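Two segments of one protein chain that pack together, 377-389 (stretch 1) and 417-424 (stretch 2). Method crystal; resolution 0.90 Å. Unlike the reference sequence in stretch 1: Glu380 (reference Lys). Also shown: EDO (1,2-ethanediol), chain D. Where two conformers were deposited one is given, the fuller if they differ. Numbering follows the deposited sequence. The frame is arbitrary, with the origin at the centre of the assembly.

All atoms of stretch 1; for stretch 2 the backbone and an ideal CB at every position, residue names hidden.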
# COMPACT_ATOMS: atom_id res chain seq x y z
N LEU A 377 -5.73 2.98 -20.40
CA LEU A 377 -5.39 3.76 -21.59
C LEU A 377 -4.35 4.82 -21.25
O LEU A 377 -4.52 5.59 -20.31
CB LEU A 377 -6.64 4.45 -22.12
CG LEU A 377 -6.43 5.26 -23.42
CD1 LEU A 377 -6.11 4.37 -24.58
CD2 LEU A 377 -7.69 6.08 -23.67
N ILE A 378 -3.30 4.86 -22.07
CA ILE A 378 -2.27 5.90 -22.04
C ILE A 378 -2.44 6.70 -23.35
O ILE A 378 -1.95 6.31 -24.39
CB ILE A 378 -0.87 5.29 -21.90
CG1 ILE A 378 -0.71 4.40 -20.71
CG2 ILE A 378 0.17 6.41 -21.89
CD1 ILE A 378 0.56 3.58 -20.67
N ALA A 379 -3.20 7.78 -23.30
CA ALA A 379 -3.57 8.53 -24.49
C ALA A 379 -2.98 9.92 -24.56
O ALA A 379 -3.03 10.51 -25.65
CB ALA A 379 -5.08 8.74 -24.53
N GLU A 380 -2.39 10.45 -23.48
CA GLU A 380 -1.68 11.73 -23.54
C GLU A 380 -0.30 11.58 -22.87
O GLU A 380 0.03 12.32 -21.95
CB GLU A 380 -2.50 12.87 -22.92
CG GLU A 380 -3.79 13.16 -23.67
CD GLU A 380 -4.53 14.42 -23.20
OE1 GLU A 380 -4.59 14.66 -21.99
OE2 GLU A 380 -5.03 15.16 -24.07
N PRO A 381 0.52 10.60 -23.29
CA PRO A 381 1.76 10.38 -22.58
C PRO A 381 2.80 11.47 -22.80
O PRO A 381 3.08 11.88 -23.92
CB PRO A 381 2.29 9.05 -23.16
CG PRO A 381 1.66 8.97 -24.54
CD PRO A 381 0.30 9.62 -24.36
N ARG A 382 3.44 11.87 -21.71
CA ARG A 382 4.57 12.80 -21.71
C ARG A 382 5.89 12.10 -21.46
O ARG A 382 6.92 12.44 -22.08
CB ARG A 382 4.31 13.89 -20.68
CG ARG A 382 5.39 14.94 -20.58
CD ARG A 382 4.97 16.01 -19.57
NE ARG A 382 5.95 17.05 -19.37
CZ ARG A 382 6.88 17.02 -18.50
NH1 ARG A 382 7.12 15.92 -17.76
NH2 ARG A 382 7.68 18.05 -18.37
N GLY A 383 5.91 11.12 -20.56
CA GLY A 383 7.11 10.39 -20.25
C GLY A 383 7.14 10.03 -18.77
O GLY A 383 6.35 10.55 -17.98
N GLY A 384 8.06 9.18 -18.42
CA GLY A 384 8.16 8.66 -17.07
C GLY A 384 7.53 7.28 -16.96
O GLY A 384 7.30 6.60 -17.96
N GLU A 385 7.26 6.88 -15.71
CA GLU A 385 6.79 5.54 -15.42
C GLU A 385 5.27 5.49 -15.31
O GLU A 385 4.63 6.38 -14.76
CB GLU A 385 7.35 5.00 -14.09
CG GLU A 385 8.83 4.75 -14.12
CD GLU A 385 9.45 3.99 -12.96
OE1 GLU A 385 8.93 4.05 -11.86
OE2 GLU A 385 10.46 3.29 -13.23
N PHE A 386 4.72 4.41 -15.83
CA PHE A 386 3.30 4.10 -15.73
C PHE A 386 3.22 2.76 -14.97
O PHE A 386 3.49 1.71 -15.57
CB PHE A 386 2.67 4.03 -17.09
CG PHE A 386 2.65 5.36 -17.79
CD1 PHE A 386 3.73 5.79 -18.59
CD2 PHE A 386 1.57 6.21 -17.69
CE1 PHE A 386 3.67 6.99 -19.23
CE2 PHE A 386 1.50 7.43 -18.34
CZ PHE A 386 2.55 7.82 -19.12
N LYS A 387 2.96 2.83 -13.68
CA LYS A 387 3.08 1.68 -12.79
C LYS A 387 1.71 1.05 -12.55
O LYS A 387 0.76 1.73 -12.15
CB LYS A 387 3.67 2.09 -11.45
CG LYS A 387 5.08 2.62 -11.50
CD LYS A 387 5.62 3.18 -10.20
CE LYS A 387 5.89 2.15 -9.21
NZ LYS A 387 6.72 2.42 -8.00
N LEU A 388 1.62 -0.25 -12.77
CA LEU A 388 0.40 -1.03 -12.57
C LEU A 388 0.75 -2.16 -11.61
O LEU A 388 1.26 -3.20 -12.03
CB LEU A 388 -0.11 -1.55 -13.89
CG LEU A 388 -0.65 -0.49 -14.85
CD1 LEU A 388 -0.92 -1.08 -16.20
CD2 LEU A 388 -1.92 0.16 -14.28
N THR A 389 0.50 -1.94 -10.31
CA THR A 389 1.08 -2.76 -9.28
C THR A 389 -0.02 -3.58 -8.60
O THR A 389 -0.86 -3.02 -7.88
CB THR A 389 1.83 -1.90 -8.27
OG1 THR A 389 2.66 -1.01 -9.00
CG2 THR A 389 2.65 -2.76 -7.32
N UNK A 417 9.49 6.66 -21.81
CA UNK A 417 8.27 6.12 -21.27
C UNK A 417 8.48 4.67 -20.84
O UNK A 417 8.96 3.88 -21.63
CB UNK A 417 7.14 6.23 -22.30
N UNK A 418 8.10 4.34 -19.60
CA UNK A 418 8.22 2.96 -19.11
C UNK A 418 6.88 2.49 -18.58
O UNK A 418 6.32 3.18 -17.72
CB UNK A 418 9.29 2.85 -18.02
N UNK A 419 6.38 1.37 -19.05
CA UNK A 419 5.23 0.71 -18.45
C UNK A 419 5.74 -0.40 -17.54
O UNK A 419 6.48 -1.27 -18.05
CB UNK A 419 4.28 0.16 -19.52
N UNK A 420 5.34 -0.38 -16.29
CA UNK A 420 5.84 -1.32 -15.28
C UNK A 420 4.64 -2.03 -14.64
O UNK A 420 4.00 -1.48 -13.76
CB UNK A 420 6.68 -0.60 -14.22
N UNK A 421 4.34 -3.26 -15.12
CA UNK A 421 3.20 -4.05 -14.66
C UNK A 421 3.81 -5.14 -13.77
O UNK A 421 4.50 -6.02 -14.25
CB UNK A 421 2.39 -4.63 -15.82
N UNK A 422 3.58 -4.98 -12.47
CA UNK A 422 4.24 -5.77 -11.43
C UNK A 422 3.17 -6.48 -10.60
O UNK A 422 2.50 -5.85 -9.78
CB UNK A 422 5.12 -4.89 -10.54
N UNK A 423 3.00 -7.77 -10.85
CA UNK A 423 2.04 -8.56 -10.15
C UNK A 423 0.60 -8.30 -10.59
O UNK A 423 0.31 -7.49 -11.43
CB UNK A 423 2.18 -8.31 -8.65
N UNK A 424 -0.30 -9.03 -9.94
CA UNK A 424 -1.72 -8.91 -10.11
C UNK A 424 -2.33 -10.12 -10.80
O UNK A 424 -1.70 -11.18 -10.94
CB UNK A 424 -2.04 -7.64 -10.90
C1 EDO D . 5.32 13.19 -16.53
O1 EDO D . 5.85 13.33 -17.78
C2 EDO D . 6.34 12.90 -15.48
O2 EDO D . 7.12 14.05 -15.22

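Position 417 begins a strand parallel to 384-389, at an axis angle of 17°. Its CB lies on the sheet face of Phe386 and Leu388, 4.7 Å from Phe386 CE1, and Gly384, the bridge partner, has no side chain to fill the space beside it. The opening is lined by carbon, from the Phe386 ring and Pro381, so a branched or long apolar side chain would suit. The residue is Leu417. Its end bends nearer to stretch 1 than its CB direction suggests, and CD1 lies 3.6 Å from Pro381 CB and 3.6 Å from Phe386 CE1; chi2, at 149°, is between wells.

At 418 the backbone does the pairing: N donates to Gly384 O (2.9 Å, 169°), and O accepts from Phe386 N (2.8 Å). The CB points to the other face, 4.4 Å from Glu385 CG. The neighbour offers aliphatic carbon here, with its carboxylate farther out, so beta-branched, small polar or longer residues are all plausible. Thr418 is deposited, chi1 m, its CB 4.3 Å from Glu385 CG; its hydroxyl is satisfied elsewhere in the structure.

At 419 the CB returns to the Phe386 face, 5.2 Å from Ile378 CD1. Extended angles (-98/125) and this methyl favour Val, Ile or Leu. Val419 places CG2 4.0 Å from Ile378 CD1.

Position 420 continues the ladder, N to Phe386 O (2.9 Å, 176°) and O from Leu388 N (2.9 Å, 175°). Its CB is 4.5 Å from Lys387 CA, on the face that carries Glu385, whose carboxylate reaches outward. A long basic chain could exploit that charge, though a polar one would also fit. Lys420 is extended, all four chi angles t, yet meets the acid through water: Lys420 NZ donates to water 1 O at 2.8 Å, and Lys420 NZ donates to water 2 O at 3.0 Å. The first donates to Glu385 OE2 (2.7 Å from its O), the second to Glu385 OE1 (3.3 Å from its O).

The CB of 421 shares its face with Leu388, so an aliphatic residue is expected. Leu421 brings CG to 4.1 Å from Leu388 CB.

At 422, N donates to Leu388 O (3.0 Å), and CB sits 4.6 Å from Thr389 CG2, beside a hydroxyl; Ser, Thr, Asn or Asp would suit. In Asp422, OD2 accepts from a water (3.0 Å to water 5 O) that also donates to Thr389 OG1 (2.9 Å from its O).

Positions 423 and 424 are set by backbone. Phi is 75° at 423, favouring glycine; at 424 (112/-170) a CB would jam against the preceding carbonyl O. Both are glycine, Gly423 and Gly424.

Stretch 2, residues 417-424: LTVKLDGG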
# COMPACT_ATOMS: atom_id res chain seq x y z
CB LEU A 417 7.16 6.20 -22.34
CG LEU A 417 5.80 5.73 -21.94
CD1 LEU A 417 4.75 6.46 -22.64
CD2 LEU A 417 5.62 4.24 -22.16
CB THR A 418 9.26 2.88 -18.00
OG1 THR A 418 10.54 3.30 -18.49
CG2 THR A 418 9.41 1.47 -17.44
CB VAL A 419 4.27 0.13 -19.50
CG1 VAL A 419 3.12 -0.61 -18.81
CG2 VAL A 419 3.75 1.20 -20.43
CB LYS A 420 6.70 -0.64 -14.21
CG LYS A 420 7.57 -1.56 -13.39
CD LYS A 420 8.65 -0.85 -12.55
CE LYS A 420 9.60 -1.82 -11.92
NZ LYS A 420 10.64 -1.06 -11.16
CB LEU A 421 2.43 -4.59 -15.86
CG LEU A 421 1.04 -5.17 -15.55
CD1 LEU A 421 0.34 -5.45 -16.89
CD2 LEU A 421 1.06 -6.43 -14.70
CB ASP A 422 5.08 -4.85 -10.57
CG ASP A 422 5.83 -5.45 -9.46
OD1 ASP A 422 5.94 -6.68 -9.39
OD2 ASP A 422 6.34 -4.65 -8.58
O HOH W 1 11.69 0.91 -12.88
O HOH W 2 9.47 1.43 -9.96
O HOH W 3 -0.95 -5.10 -12.02
O HOH W 4 4.63 -1.30 -10.95
O HOH W 5 5.49 -1.75 -8.89
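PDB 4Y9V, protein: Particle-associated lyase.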